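Local coordinates for protein RavA (Legionella pneumophila str. Paris, PDB 6WO6) that is a Legionella effector, probably delivered into the host cell during infection, whose molecular activity is not firmly established, at residues Leu26-Arg30 against Ala67-Gln71. The protein carries 2 engineered substitutions. Numbering follows the deposited sequence.
Sequences LAENR and ARMPQ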
loop_
_atom_site.group_PDB
_atom_site.type_symbol
_atom_site.label_atom_id
_atom_site.label_comp_id
_atom_site.label_asym_id
_atom_site.label_seq_id
_atom_site.Cartn_x
_atom_site.Cartn_y
_atom_site.Cartn_z
ATOM N N LEU A 26 7.351 39.176 10.698
ATOM C CA LEU A 26 8.392 39.100 9.678
ATOM C C LEU A 26 8.898 40.487 9.298
ATOM O O LEU A 26 10.101 40.678 9.077
ATOM C CB LEU A 26 7.866 38.362 8.448
ATOM C CG LEU A 26 7.799 36.837 8.543
ATOM C CD1 LEU A 26 7.201 36.239 7.280
ATOM C CD2 LEU A 26 9.186 36.273 8.798
ATOM N N ALA A 27 7.998 41.470 9.224
ATOM C CA ALA A 27 8.409 42.820 8.847
ATOM C C ALA A 27 9.144 43.527 9.981
ATOM O O ALA A 27 10.081 44.292 9.729
ATOM C CB ALA A 27 7.192 43.636 8.409
ATOM N N GLU A 28 8.731 43.290 11.229
ATOM C CA GLU A 28 9.390 43.938 12.361
ATOM C C GLU A 28 10.853 43.529 12.465
ATOM O O GLU A 28 11.713 44.346 12.816
ATOM C CB GLU A 28 8.666 43.598 13.664
ATOM C CG GLU A 28 7.270 44.168 13.797
ATOM C CD GLU A 28 6.543 43.612 15.010
ATOM O OE1 GLU A 28 7.122 42.748 15.705
ATOM O OE2 GLU A 28 5.395 44.032 15.267
ATOM N N ASN A 29 11.155 42.267 12.161
ATOM C CA ASN A 29 12.479 41.702 12.372
ATOM C C ASN A 29 13.290 41.597 11.084
ATOM O O ASN A 29 14.290 40.873 11.054
ATOM C CB ASN A 29 12.356 40.326 13.029
ATOM C CG ASN A 29 11.516 40.358 14.294
ATOM O OD1 ASN A 29 12.034 40.553 15.393
ATOM N ND2 ASN A 29 10.213 40.168 14.141
ATOM N N ARG A 30 12.895 42.322 10.034
ATOM C CA ARG A 30 13.528 42.161 8.725
ATOM C C ARG A 30 15.024 42.451 8.784
ATOM O O ARG A 30 15.839 41.671 8.275
ATOM C CB ARG A 30 12.845 43.067 7.701
ATOM C CG ARG A 30 13.513 43.082 6.332
ATOM C CD ARG A 30 12.826 44.049 5.377
ATOM N NE ARG A 30 11.485 43.600 5.010
ATOM C CZ ARG A 30 10.364 44.030 5.581
ATOM N NH1 ARG A 30 9.192 43.558 5.177
ATOM N NH2 ARG A 30 10.412 44.930 6.555
ATOM N N ALA A 67 5.382 40.201 3.684
ATOM C CA ALA A 67 6.655 40.797 4.069
ATOM C C ALA A 67 7.652 40.872 2.920
ATOM O O ALA A 67 8.798 41.280 3.142
ATOM C CB ALA A 67 7.268 40.018 5.236
ATOM N N ARG A 68 7.255 40.495 1.708
ATOM C CA ARG A 68 8.163 40.575 0.573
ATOM C C ARG A 68 8.398 42.029 0.186
ATOM O O ARG A 68 7.483 42.857 0.220
ATOM C CB ARG A 68 7.607 39.790 -0.616
ATOM C CG ARG A 68 8.571 39.674 -1.788
ATOM C CD ARG A 68 8.003 38.799 -2.893
ATOM N NE ARG A 68 8.885 38.747 -4.056
ATOM N N MET A 69 9.638 42.340 -0.173
ATOM C CA MET A 69 10.044 43.683 -0.548
ATOM C C MET A 69 10.722 43.653 -1.909
ATOM O O MET A 69 11.242 42.612 -2.323
ATOM C CB MET A 69 10.998 44.278 0.497
ATOM C CG MET A 69 10.321 44.641 1.805
ATOM S SD MET A 69 9.189 46.028 1.601
ATOM C CE MET A 69 8.207 45.899 3.094
ATOM N N PRO A 70 10.716 44.774 -2.637
ATOM C CA PRO A 70 11.464 44.807 -3.906
ATOM C C PRO A 70 12.948 44.544 -3.724
ATOM O O PRO A 70 13.563 43.864 -4.555
ATOM C CB PRO A 70 11.191 46.223 -4.439
ATOM C CG PRO A 70 10.749 47.012 -3.244
ATOM C CD PRO A 70 10.010 46.041 -2.379
ATOM N N GLN A 71 13.538 45.050 -2.641
ATOM C CA GLN A 71 14.943 44.820 -2.329
ATOM C C GLN A 71 15.237 43.384 -1.903
ATOM O O GLN A 71 16.400 43.071 -1.622
ATOM C CB GLN A 71 15.388 45.786 -1.232
ATOM C CG GLN A 71 14.359 45.950 -0.127
ATOM C CD GLN A 71 14.989 46.133 1.237
ATOM O OE1 GLN A 71 16.171 46.456 1.348
ATOM N NE2 GLN A 71 14.203 45.917 2.287
#
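The backbones of Leu26-Arg30 and Ala67-Gln71 come closest at Ala27 and Ala67, whose CA atoms lie 5.5 Å apart. A single hydrogen bond joins the two segments. Arg30 NH1 donates it to the backbone O of Ala67 at 3.1 Å, and the N-H points almost straight at the oxygen (169°). The oxygen lies at the edge of the guanidinium, close to its plane. Seen from the carbonyl, the donor is tilted 32° from the plane of the peptide. The Arg30 chain leaves with CG anti to the backbone N and stays extended until a bend at chi3 (-68°) turns the guanidinium to Ala67 O. Met69 crosses this side chain at about a right angle. Its CE lies over one guanidinium face, and its CG is 3.6 Å from Arg30 NE. Gln71 reaches the aliphatic part of the same side chain, with NE2 3.9 Å from Arg30 CD.

The contact lies at the N-terminal end of an elongated, all-helical chain; the centre of the contact is about 44 Å from the centre of the chain. It joins the end of helix 23-28 and the start of helix 30-34 to the loop that follows helix 54-66. Arg30 thus binds a main-chain carbonyl just past the C-terminal end of that helix, where a positive charge is probably favourable.

Beside the polar link is a small apolar contact. Leu26 CB meets Ala67 CB at 3.7 Å, and Leu26 also packs on Leu81 of helix 77-92. Within the loop, Met69 N is hydrogen-bonded to Asp72 OD2.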